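PDB 5VM1: xylulokinase from Brucella ovis, which probably phosphorylates D-xylulose with ATP to give D-xylulose 5-phosphate, as a member of the FGGY family of carbohydrate kinases. Local coordinates for residues Y173-M177 with S178-G182; L211-G214 with S215-A218; L370-A373 with V374-V378; L440-I443 with A444-A448; E475-Q478 with R479-L483. All blocks are in the same frame, centred on the assembly; numbering follows the deposited sequence.

In the fold
Along the chain the five contacts follow one another in series. Contacts 1 and 2 lie side by side, their centres about 9 Å apart, because strands 174-176 and 210-212 pair in a small parallel sheet within the N-terminal FGGY domain. Contact 4, at the end of helix 433-446, packs its L440, I443 and A444 on the turn of contact 2, centres about 10 Å apart. Contacts 3 and 5 touch one another through helices 367-390 and 470-488, about 13 Å between centres, but their centres lie 37 to 47 Å from those of the others, across the chain's centre. Contact 1 lies nearest the predicted substrate and catalytic residues, with D179 beside M87; contacts 3 and 5 lie away from them.

Contact 1: Y173-M177 with S178-G182; sequences YISDM and SDSAG
D176 caps the short helix 177-180 by reaching forward with its carboxylate over the N-terminal turn, where it meets S178 and D179. This is the dense part of the contact. OD2 takes two donors from the same residue: S178 OG, 2.7 Å from D176 OD2 and on its syn lone pair, and S178 N, 3.0 Å from D176 OD2 but approaching from well above the carboxylate plane. OD1 faces D179, whose N gives it a weak bond and whose CB is 3.2 Å from D176 OD1. The group is set over the turn by CG lying between the backbone N and the carbonyl carbon (chi1 83°). Behind it the backbone closes the turn, S180 N to D176 O at 3.2 Å and A181 N to M177 O at 2.9 Å. The D176 and D179 side chains cross at about a right angle, their carboxylate planes 49° apart, with OD1 of D176 4.2 Å from OD2 of D179; K162 forms a salt bridge to both and probably offsets their like charges. The packing is sparser toward the strand, where S175 and S180 meet chiefly hydroxyl to hydroxyl: S180 OG donates to S175 OG at 3.0 Å, and S175 OG also bonds D163. No solvent side exists here, since every touching residue is buried. S178 OG is further tied to G242 N on strand 236-242. D179 packs on M87, predicted to bind substrate, and lies about 7 Å from the side chain of D243, the predicted proton acceptor. The arrangement is a classical aspartate N-cap at a strand-to-helix junction, set beside the probable sugar site of an FGGY kinase.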
loop_
_atom_site.group_PDB
_atom_site.type_symbol
_atom_site.label_atom_id
_atom_site.label_comp_id
_atom_site.label_asym_id
_atom_site.label_seq_id
_atom_site.Cartn_x
_atom_site.Cartn_y
_atom_site.Cartn_z
ATOM N N TYR A 173 -15.718 3.680 -17.252
ATOM C CA TYR A 173 -15.562 2.723 -16.153
ATOM C C TYR A 173 -14.328 1.871 -16.443
ATOM O O TYR A 173 -14.402 0.899 -17.187
ATOM C CB TYR A 173 -16.798 1.835 -16.009
ATOM C CG TYR A 173 -18.135 2.532 -15.892
ATOM C CD1 TYR A 173 -18.525 3.181 -14.725
ATOM C CD2 TYR A 173 -19.011 2.534 -16.960
ATOM C CE1 TYR A 173 -19.769 3.798 -14.639
ATOM C CE2 TYR A 173 -20.229 3.148 -16.890
ATOM C CZ TYR A 173 -20.608 3.779 -15.739
ATOM O OH TYR A 173 -21.844 4.382 -15.726
ATOM N N ILE A 174 -13.197 2.210 -15.845
ATOM C CA ILE A 174 -11.947 1.507 -16.105
ATOM C C ILE A 174 -11.174 1.384 -14.797
ATOM O O ILE A 174 -11.181 2.304 -13.971
ATOM C CB ILE A 174 -11.110 2.232 -17.192
ATOM C CG1 ILE A 174 -11.822 2.208 -18.554
ATOM C CG2 ILE A 174 -9.694 1.663 -17.300
ATOM C CD1 ILE A 174 -11.128 3.081 -19.588
ATOM N N SER A 175 -10.502 0.246 -14.615
ATOM C CA SER A 175 -9.580 0.021 -13.516
ATOM C C SER A 175 -8.297 -0.601 -14.051
ATOM O O SER A 175 -8.275 -1.174 -15.146
ATOM C CB SER A 175 -10.204 -0.911 -12.481
ATOM O OG SER A 175 -9.485 -0.884 -11.270
ATOM N N ASP A 176 -7.232 -0.535 -13.246
ATOM C CA ASP A 176 -5.949 -1.126 -13.607
ATOM C C ASP A 176 -5.774 -2.462 -12.889
ATOM O O ASP A 176 -6.512 -2.792 -11.965
ATOM C CB ASP A 176 -4.779 -0.175 -13.292
ATOM C CG ASP A 176 -4.335 -0.239 -11.823
ATOM O OD1 ASP A 176 -5.094 0.254 -10.964
ATOM O OD2 ASP A 176 -3.227 -0.744 -11.526
ATOM N N MET A 177 -4.794 -3.246 -13.353
ATOM C CA MET A 177 -4.605 -4.596 -12.820
ATOM C C MET A 177 -4.256 -4.599 -11.331
ATOM O O MET A 177 -4.782 -5.433 -10.582
ATOM C CB MET A 177 -3.536 -5.337 -13.612
ATOM C CG MET A 177 -3.920 -5.580 -15.049
ATOM S SD MET A 177 -5.507 -6.422 -15.223
ATOM C CE MET A 177 -5.739 -6.307 -16.988
ATOM N N SER A 178 -3.403 -3.658 -10.878
ATOM C CA SER A 178 -2.861 -3.716 -9.516
ATOM C C SER A 178 -3.919 -3.393 -8.485
ATOM O O SER A 178 -3.919 -3.958 -7.389
ATOM C CB SER A 178 -1.672 -2.764 -9.352
ATOM O OG SER A 178 -2.069 -1.411 -9.208
ATOM N N ASP A 179 -4.819 -2.488 -8.819
ATOM C CA ASP A 179 -5.867 -2.130 -7.889
ATOM C C ASP A 179 -6.935 -3.203 -7.871
ATOM O O ASP A 179 -7.487 -3.523 -6.810
ATOM C CB ASP A 179 -6.441 -0.768 -8.298
ATOM C CG ASP A 179 -6.781 0.145 -7.106
ATOM O OD1 ASP A 179 -6.724 -0.271 -5.913
ATOM O OD2 ASP A 179 -7.060 1.329 -7.392
ATOM N N SER A 180 -7.196 -3.799 -9.026
ATOM C CA SER A 180 -8.247 -4.785 -9.101
ATOM C C SER A 180 -7.842 -6.142 -8.546
ATOM O O SER A 180 -8.722 -6.900 -8.116
ATOM C CB SER A 180 -8.719 -4.874 -10.542
ATOM O OG SER A 180 -9.608 -3.795 -10.802
ATOM N N ALA A 181 -6.538 -6.438 -8.468
ATOM C CA ALA A 181 -6.095 -7.652 -7.783
ATOM C C ALA A 181 -6.416 -7.602 -6.296
ATOM O O ALA A 181 -6.427 -8.650 -5.637
ATOM C CB ALA A 181 -4.594 -7.894 -7.991
ATOM N N GLY A 182 -6.650 -6.415 -5.757
ATOM C CA GLY A 182 -7.107 -6.235 -4.399
ATOM C C GLY A 182 -8.602 -6.355 -4.181
ATOM O O GLY A 182 -9.078 -6.141 -3.070
#

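Contact 2: L211-G214 with S215-A218; sequences LVEG and SEAA
The E216 carboxylate turns one face to E213: the backbone N of E213 stands over OE2, and E213 CB lies over the same face, 3.7 Å from E216 CD. E213 N donates to E216 OE2 at 3.0 Å in a nearly straight bond (168° at the hydrogen), yet it arrives 67° out of the carboxylate plane. Off to the OE2 end, V212 presents its backbone and CB, with V212 CA 3.5 Å from E216 OE2. The E213 carboxylate is turned almost perpendicular to that of E216 and leads away to a salt bridge with R191. E216 reaches back because CG lies between its own N and carbonyl carbon (chi1 66°), while the rest of the chain is extended; this sets CG 3.2 Å from E213 O. The same carbonyl oxygen accepts the turn bond, E216 N to E213 O at 3.0 Å, with the donor above the carbonyl plane. Farther along, an apolar touch joins the two arms, V212 CG2 to A218 CB at 3.6 Å, and I174 packs against both residues. S215, at the turn's far corner, meets L440 and I443 of helix 433-446. Backbone bonds of V212 to S175 and of A218 to V237 tie the arms to different sheets. Residues E213 to E216 thus form a type I beta turn, stapled by a side chain to backbone bond, which links the small parallel sheet to the edge strand of the six-stranded mixed sheet.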
loop_
_atom_site.group_PDB
_atom_site.type_symbol
_atom_site.label_atom_id
_atom_site.label_comp_id
_atom_site.label_asym_id
_atom_site.label_seq_id
_atom_site.Cartn_x
_atom_site.Cartn_y
_atom_site.Cartn_z
ATOM N N LEU A 211 -10.748 -3.571 -17.599
ATOM C CA LEU A 211 -9.385 -3.672 -17.094
ATOM C C LEU A 211 -8.354 -3.249 -18.139
ATOM O O LEU A 211 -8.515 -3.498 -19.340
ATOM C CB LEU A 211 -9.095 -5.093 -16.622
ATOM C CG LEU A 211 -9.972 -5.503 -15.443
ATOM C CD1 LEU A 211 -9.897 -6.991 -15.220
ATOM C CD2 LEU A 211 -9.489 -4.761 -14.209
ATOM N N VAL A 212 -7.296 -2.598 -17.660
ATOM C CA VAL A 212 -6.176 -2.130 -18.463
ATOM C C VAL A 212 -4.933 -2.278 -17.599
ATOM O O VAL A 212 -5.020 -2.484 -16.389
ATOM C CB VAL A 212 -6.324 -0.654 -18.908
ATOM C CG1 VAL A 212 -7.504 -0.460 -19.827
ATOM C CG2 VAL A 212 -6.436 0.259 -17.687
ATOM N N GLU A 213 -3.764 -2.159 -18.224
ATOM C CA GLU A 213 -2.549 -2.039 -17.429
ATOM C C GLU A 213 -2.426 -0.609 -16.925
ATOM O O GLU A 213 -2.896 0.331 -17.567
ATOM C CB GLU A 213 -1.303 -2.435 -18.219
ATOM C CG GLU A 213 -1.362 -3.853 -18.732
ATOM C CD GLU A 213 -1.314 -4.872 -17.640
ATOM O OE1 GLU A 213 -0.988 -4.529 -16.485
ATOM O OE2 GLU A 213 -1.610 -6.033 -17.946
ATOM N N GLY A 214 -1.832 -0.464 -15.736
ATOM C CA GLY A 214 -1.788 0.833 -15.088
ATOM C C GLY A 214 -1.104 1.902 -15.907
ATOM O O GLY A 214 -1.437 3.082 -15.795
ATOM N N SER A 215 -0.122 1.515 -16.704
ATOM C CA SER A 215 0.640 2.456 -17.498
ATOM C C SER A 215 0.051 2.675 -18.882
ATOM O O SER A 215 0.615 3.452 -19.665
ATOM C CB SER A 215 2.084 1.971 -17.622
ATOM O OG SER A 215 2.084 0.691 -18.212
ATOM N N GLU A 216 -1.051 2.018 -19.226
ATOM C CA GLU A 216 -1.569 2.246 -20.567
ATOM C C GLU A 216 -2.708 3.264 -20.516
ATOM O O GLU A 216 -3.233 3.585 -19.449
ATOM C CB GLU A 216 -1.968 0.935 -21.274
ATOM C CG GLU A 216 -3.118 0.091 -20.784
ATOM C CD GLU A 216 -3.026 -1.364 -21.309
ATOM O OE1 GLU A 216 -1.941 -1.737 -21.842
ATOM O OE2 GLU A 216 -4.037 -2.114 -21.214
ATOM N N ALA A 217 -3.039 3.825 -21.684
ATOM C CA ALA A 217 -4.015 4.906 -21.758
ATOM C C ALA A 217 -5.394 4.366 -21.440
ATOM O O ALA A 217 -5.799 3.334 -21.982
ATOM C CB ALA A 217 -4.016 5.525 -23.147
ATOM N N ALA A 218 -6.104 5.038 -20.537
ATOM C CA ALA A 218 -7.359 4.508 -20.021
ATOM C C ALA A 218 -8.357 5.646 -19.762
ATOM O O ALA A 218 -8.776 5.916 -18.627
ATOM C CB ALA A 218 -7.073 3.651 -18.785
#

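Contact 3: L370-A373 with V374-V378; sequences LTQA and VLEGV
Q372 and E376, one helical turn apart, are joined by a side-chain hydrogen bond: NE2 of Q372 gives a hydrogen to OE2 of E376 at 2.7 Å. The bond is nearly straight, 166° at the hydrogen. The acceptor lies close to the amide plane of Q372, whereas NE2 meets OE2 on its syn side, somewhat out of the carboxylate plane. The two flat groups are turned steeply against each other, 76° between planes. Q372 is almost fully extended, its CG opposite the backbone N (chi1 -173°), which carries the amide beyond the helix surface and up to the glutamate. NE2 also makes a weak bond to A332 O, and E376 packs on P333, so the pair faces the loop that holds these residues.

Backbone bonds run beneath it in the regular i to i+4 pattern: V374 N to L370 O at 2.9 Å, L375 N to T371 O at 3.1 Å, E376 N to Q372 O at 2.8 Å and G377 N to A373 O at 2.9 Å. They belong to the N-terminal half of helix 367-390, a long helix of the C-terminal FGGY region, a member of the actin-like ATPase superfamily.

Aliphatic carbons also lie against backbone carbonyl oxygens. V374 CG2 rests 3.2 Å from L370 O, and L375 CG is 3.6 Å from T371 O. Outward, L375 and T371 pack on L326 of helix 319-326, L370 and T371 on Y311 of helix 305-315, and Q372 and L375 on Y410 of helix 409-419.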
loop_
_atom_site.group_PDB
_atom_site.type_symbol
_atom_site.label_atom_id
_atom_site.label_comp_id
_atom_site.label_asym_id
_atom_site.label_seq_id
_atom_site.Cartn_x
_atom_site.Cartn_y
_atom_site.Cartn_z
ATOM N N LEU A 370 14.733 -1.202 26.332
ATOM C CA LEU A 370 13.471 -1.714 25.811
ATOM C C LEU A 370 13.127 -1.066 24.476
ATOM O O LEU A 370 12.650 -1.752 23.567
ATOM C CB LEU A 370 12.350 -1.506 26.830
ATOM C CG LEU A 370 12.107 -2.709 27.726
ATOM C CD1 LEU A 370 13.326 -3.023 28.525
ATOM C CD2 LEU A 370 10.956 -2.409 28.637
ATOM N N THR A 371 13.390 0.241 24.329
ATOM C CA THR A 371 13.360 0.878 23.013
ATOM C C THR A 371 14.159 0.073 21.986
ATOM O O THR A 371 13.644 -0.257 20.909
ATOM C CB THR A 371 13.904 2.306 23.105
ATOM O OG1 THR A 371 13.034 3.099 23.908
ATOM C CG2 THR A 371 14.056 2.955 21.715
ATOM N N GLN A 372 15.411 -0.278 22.325
ATOM C CA GLN A 372 16.249 -1.086 21.438
ATOM C C GLN A 372 15.577 -2.406 21.062
ATOM O O GLN A 372 15.571 -2.795 19.889
ATOM C CB GLN A 372 17.582 -1.350 22.106
ATOM C CG GLN A 372 18.613 -2.014 21.262
ATOM C CD GLN A 372 19.832 -2.346 22.103
ATOM O OE1 GLN A 372 20.317 -1.511 22.872
ATOM N NE2 GLN A 372 20.300 -3.580 22.001
ATOM N N ALA A 373 14.977 -3.090 22.033
ATOM C CA ALA A 373 14.346 -4.371 21.737
ATOM C C ALA A 373 13.118 -4.195 20.843
ATOM O O ALA A 373 12.765 -5.113 20.091
ATOM C CB ALA A 373 13.985 -5.086 23.037
ATOM N N VAL A 374 12.435 -3.048 20.939
ATOM C CA VAL A 374 11.303 -2.782 20.053
ATOM C C VAL A 374 11.781 -2.639 18.614
ATOM O O VAL A 374 11.181 -3.200 17.694
ATOM C CB VAL A 374 10.518 -1.529 20.504
ATOM C CG1 VAL A 374 9.446 -1.138 19.443
ATOM C CG2 VAL A 374 9.893 -1.731 21.886
ATOM N N LEU A 375 12.867 -1.892 18.396
ATOM C CA LEU A 375 13.392 -1.745 17.043
ATOM C C LEU A 375 13.955 -3.064 16.535
ATOM O O LEU A 375 13.696 -3.447 15.384
ATOM C CB LEU A 375 14.450 -0.638 16.984
ATOM C CG LEU A 375 14.103 0.785 17.470
ATOM C CD1 LEU A 375 15.143 1.808 17.032
ATOM C CD2 LEU A 375 12.699 1.219 17.045
ATOM N N GLU A 376 14.700 -3.789 17.385
ATOM C CA GLU A 376 15.207 -5.104 16.985
ATOM C C GLU A 376 14.074 -6.043 16.594
ATOM O O GLU A 376 14.151 -6.725 15.561
ATOM C CB GLU A 376 16.013 -5.722 18.116
ATOM C CG GLU A 376 17.399 -5.190 18.299
ATOM C CD GLU A 376 17.932 -5.473 19.705
ATOM O OE1 GLU A 376 17.214 -6.142 20.487
ATOM O OE2 GLU A 376 19.057 -5.013 20.014
ATOM N N GLY A 377 13.008 -6.063 17.398
ATOM C CA GLY A 377 11.898 -6.967 17.148
ATOM C C GLY A 377 11.168 -6.667 15.850
ATOM O O GLY A 377 10.774 -7.581 15.121
ATOM N N VAL A 378 10.948 -5.387 15.550
ATOM C CA VAL A 378 10.326 -5.084 14.270
ATOM C C VAL A 378 11.264 -5.461 13.144
ATOM O O VAL A 378 10.837 -6.054 12.154
ATOM C CB VAL A 378 9.903 -3.607 14.184
ATOM C CG1 VAL A 378 9.656 -3.217 12.728
ATOM C CG2 VAL A 378 8.635 -3.408 14.961
#

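Contact 4: L440-I443 with A444-A448; sequences LGLI and AATGA
The C-terminal end of helix 433-446 is finished by T446, whose hydroxyl folds back on L442 and then starts an ST turn. L442 O accepts twice from T446. The hydroxyl OG1 gives one bond at 2.9 Å to L442 O, the backbone N another at 3.2 Å, and the two donors come from opposite faces of the carbonyl plane, so this oxygen is held from both faces. OG1 can do this because chi1 of T446 (71°) places it between N and the carbonyl carbon; CG2 meanwhile stays beside the backbone N, 3.3 Å from L442 O. The same hydroxyl oxygen receives A448 N at 3.1 Å, which makes the ST turn and bends the chain away from the helix. G447 has already left helical geometry with a positive phi of 69°, and its N makes only a weak bond, 2.8 Å, to I443 O.

Before this end the helix is ordinary: A444 N bonds to L440 O at 3.0 Å and A445 N to G441 O at 3.1 Å. I443 CG2 also lies 3.6 Å from A448 O, so a buried aliphatic branch meets the departing chain.

The contact packs between several elements. L442, A445 and T446 rest on Y10 of strand 9-15, while L440 and A444 lie on strand 236-242, and the turn 213-216 runs alongside. Helix 450-453 packs on L442, I443 and A448, chiefly through I453.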
loop_
_atom_site.group_PDB
_atom_site.type_symbol
_atom_site.label_atom_id
_atom_site.label_comp_id
_atom_site.label_asym_id
_atom_site.label_seq_id
_atom_site.Cartn_x
_atom_site.Cartn_y
_atom_site.Cartn_z
ATOM N N LEU A 440 2.990 7.492 -14.060
ATOM C CA LEU A 440 2.110 6.687 -14.900
ATOM C C LEU A 440 1.401 7.571 -15.926
ATOM O O LEU A 440 1.267 7.200 -17.100
ATOM C CB LEU A 440 1.116 5.909 -14.029
ATOM C CG LEU A 440 1.707 4.734 -13.217
ATOM C CD1 LEU A 440 0.746 4.136 -12.189
ATOM C CD2 LEU A 440 2.241 3.630 -14.107
ATOM N N GLY A 441 1.034 8.787 -15.530
ATOM C CA GLY A 441 0.489 9.719 -16.498
ATOM C C GLY A 441 1.485 10.050 -17.592
ATOM O O GLY A 441 1.118 10.127 -18.767
ATOM N N LEU A 442 2.771 10.196 -17.233
ATOM C CA LEU A 442 3.784 10.468 -18.255
ATOM C C LEU A 442 3.926 9.285 -19.198
ATOM O O LEU A 442 4.102 9.461 -20.408
ATOM C CB LEU A 442 5.137 10.793 -17.611
ATOM C CG LEU A 442 6.394 11.113 -18.449
ATOM C CD1 LEU A 442 7.376 11.886 -17.596
ATOM C CD2 LEU A 442 7.113 9.907 -19.065
ATOM N N ILE A 443 3.813 8.073 -18.661
ATOM C CA ILE A 443 4.000 6.875 -19.467
ATOM C C ILE A 443 2.856 6.696 -20.458
ATOM O O ILE A 443 3.087 6.401 -21.637
ATOM C CB ILE A 443 4.163 5.663 -18.544
ATOM C CG1 ILE A 443 5.478 5.791 -17.767
ATOM C CG2 ILE A 443 4.162 4.388 -19.359
ATOM C CD1 ILE A 443 5.605 4.839 -16.599
ATOM N N ALA A 444 1.612 6.883 -20.014
ATOM C CA ALA A 444 0.489 6.682 -20.928
ATOM C C ALA A 444 0.425 7.751 -22.013
ATOM O O ALA A 444 0.081 7.445 -23.165
ATOM C CB ALA A 444 -0.827 6.662 -20.153
ATOM N N ALA A 445 0.793 8.993 -21.678
ATOM C CA ALA A 445 0.667 10.101 -22.622
ATOM C C ALA A 445 1.713 10.019 -23.729
ATOM O O ALA A 445 1.439 10.389 -24.875
ATOM C CB ALA A 445 0.772 11.438 -21.882
ATOM N N THR A 446 2.929 9.587 -23.397
ATOM C CA THR A 446 4.018 9.472 -24.359
ATOM C C THR A 446 4.180 8.073 -24.939
ATOM O O THR A 446 4.860 7.919 -25.966
ATOM C CB THR A 446 5.343 9.874 -23.711
ATOM O OG1 THR A 446 5.735 8.869 -22.761
ATOM C CG2 THR A 446 5.184 11.203 -23.016
ATOM N N GLY A 447 3.601 7.056 -24.310
ATOM C CA GLY A 447 3.832 5.714 -24.796
ATOM C C GLY A 447 5.244 5.243 -24.571
ATOM O O GLY A 447 5.696 4.308 -25.247
ATOM N N ALA A 448 5.952 5.864 -23.629
ATOM C CA ALA A 448 7.314 5.465 -23.334
ATOM C C ALA A 448 7.317 4.092 -22.693
ATOM O O ALA A 448 6.313 3.643 -22.140
ATOM C CB ALA A 448 7.975 6.469 -22.388
#

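Contact 5: E475-Q478 with R479-L483; sequences EAYQ and RYHAL
R479 reaches back along helix 470-488 to E475 and A476. Its NH1 forms a salt bridge with E475 OE1, which lies at the edge of the guanidinium near its plane, at 3.6 Å; the carboxylate is turned 68° to the guanidinium, and E475 is exposed and poorly ordered, so the pairing is likely loose. A476 CA lies over the centre of one guanidinium face, and NH2 of R479 is 3.6 Å from A476 CB. The arginine chain, bent at chi2 and chi3, folds over the alanine rather than extending outward.

The backbone donors are met in i to i+4 fashion: R479 N bonds E475 O at 3.2 Å, Y480 N bonds A476 O at 3.0 Å, H481 N bonds Y477 O at 2.9 Å and A482 N bonds Q478 O at 2.9 Å. Y477 OH is satisfied by D384 of helix 367-390, and R383 makes a cation-pi contact with the Y477 ring. Y477 and H481 point the same way, with CG opposite N in both. Their planes are nearly parallel, 15° apart, but slid until they barely overlap, leaving Y477 OH over the rim of one imidazole face, 3.6 Å from H481 CD2. Y480, buried, meets F380 of helix 367-390. Chemically, this surface helix has two sides: a long ion pair with an exposed, poorly ordered glutamate, probably weak, and buried tyrosines, one with its hydroxyl bonded to D384, that tie it to helix 367-390.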
loop_
_atom_site.group_PDB
_atom_site.type_symbol
_atom_site.label_atom_id
_atom_site.label_comp_id
_atom_site.label_asym_id
_atom_site.label_seq_id
_atom_site.Cartn_x
_atom_site.Cartn_y
_atom_site.Cartn_z
ATOM N N GLU A 475 21.687 -14.707 16.496
ATOM C CA GLU A 475 21.386 -15.332 17.770
ATOM C C GLU A 475 20.116 -14.725 18.350
ATOM O O GLU A 475 19.215 -15.452 18.786
ATOM C CB GLU A 475 22.609 -15.154 18.670
ATOM C CG GLU A 475 22.578 -15.708 20.059
ATOM C CD GLU A 475 23.776 -15.205 20.834
ATOM O OE1 GLU A 475 23.602 -14.752 21.989
ATOM O OE2 GLU A 475 24.891 -15.231 20.261
ATOM N N ALA A 476 20.001 -13.393 18.300
ATOM C CA ALA A 476 18.797 -12.732 18.786
ATOM C C ALA A 476 17.601 -13.009 17.876
ATOM O O ALA A 476 16.465 -13.145 18.356
ATOM C CB ALA A 476 19.042 -11.231 18.926
ATOM N N TYR A 477 17.826 -13.085 16.560
ATOM C CA TYR A 477 16.727 -13.440 15.671
ATOM C C TYR A 477 16.158 -14.808 16.032
ATOM O O TYR A 477 14.933 -14.991 16.058
ATOM C CB TYR A 477 17.143 -13.425 14.187
ATOM C CG TYR A 477 16.043 -14.080 13.376
ATOM C CD1 TYR A 477 14.810 -13.433 13.201
ATOM C CD2 TYR A 477 16.193 -15.375 12.861
ATOM C CE1 TYR A 477 13.767 -14.046 12.528
ATOM C CE2 TYR A 477 15.166 -15.995 12.180
ATOM C CZ TYR A 477 13.961 -15.330 12.011
ATOM O OH TYR A 477 12.953 -15.957 11.336
ATOM N N GLN A 478 17.030 -15.784 16.318
ATOM C CA GLN A 478 16.535 -17.123 16.632
ATOM C C GLN A 478 15.715 -17.127 17.924
ATOM O O GLN A 478 14.689 -17.814 18.008
ATOM C CB GLN A 478 17.699 -18.114 16.696
ATOM C CG GLN A 478 18.365 -18.345 15.327
ATOM C CD GLN A 478 17.446 -19.032 14.317
ATOM O OE1 GLN A 478 16.418 -19.613 14.682
ATOM N NE2 GLN A 478 17.778 -18.902 13.031
ATOM N N ARG A 479 16.129 -16.335 18.923
ATOM C CA ARG A 479 15.325 -16.155 20.130
ATOM C C ARG A 479 13.937 -15.626 19.784
ATOM O O ARG A 479 12.919 -16.200 20.184
ATOM C CB ARG A 479 16.038 -15.181 21.071
ATOM C CG ARG A 479 16.401 -15.696 22.468
ATOM C CD ARG A 479 17.816 -15.231 22.845
ATOM N NE ARG A 479 17.931 -13.773 22.779
ATOM C CZ ARG A 479 19.061 -13.112 22.530
ATOM N NH1 ARG A 479 20.198 -13.786 22.309
ATOM N NH2 ARG A 479 19.052 -11.769 22.489
ATOM N N TYR A 480 13.881 -14.580 18.961
ATOM C CA TYR A 480 12.606 -14.003 18.552
ATOM C C TYR A 480 11.746 -15.035 17.832
ATOM O O TYR A 480 10.526 -15.098 18.030
ATOM C CB TYR A 480 12.892 -12.788 17.662
ATOM C CG TYR A 480 11.724 -12.178 16.915
ATOM C CD1 TYR A 480 11.256 -12.740 15.721
ATOM C CD2 TYR A 480 11.136 -11.008 17.364
ATOM C CE1 TYR A 480 10.211 -12.177 15.027
ATOM C CE2 TYR A 480 10.083 -10.437 16.681
ATOM C CZ TYR A 480 9.627 -11.021 15.505
ATOM O OH TYR A 480 8.590 -10.436 14.810
ATOM N N HIS A 481 12.372 -15.844 16.982
ATOM C CA HIS A 481 11.643 -16.830 16.197
ATOM C C HIS A 481 11.093 -17.959 17.071
ATOM O O HIS A 481 9.985 -18.451 16.825
ATOM C CB HIS A 481 12.553 -17.367 15.098
ATOM C CG HIS A 481 11.841 -18.204 14.085
ATOM N ND1 HIS A 481 12.282 -19.452 13.706
ATOM C CD2 HIS A 481 10.725 -17.958 13.358
ATOM C CE1 HIS A 481 11.462 -19.945 12.796
ATOM N NE2 HIS A 481 10.507 -19.060 12.571
ATOM N N ALA A 482 11.873 -18.418 18.069
ATOM C CA ALA A 482 11.439 -19.489 18.974
ATOM C C ALA A 482 10.323 -19.049 19.917
ATOM O O ALA A 482 9.588 -19.898 20.426
ATOM C CB ALA A 482 12.616 -20.018 19.785
ATOM N N LEU A 483 10.197 -17.751 20.184
ATOM C CA LEU A 483 9.138 -17.277 21.063
ATOM C C LEU A 483 7.757 -17.483 20.457
ATOM O O LEU A 483 6.790 -17.685 21.206
ATOM C CB LEU A 483 9.360 -15.810 21.406
ATOM C CG LEU A 483 10.046 -15.711 22.767
ATOM C CD1 LEU A 483 10.566 -14.315 23.064
ATOM C CD2 LEU A 483 9.087 -16.169 23.843
#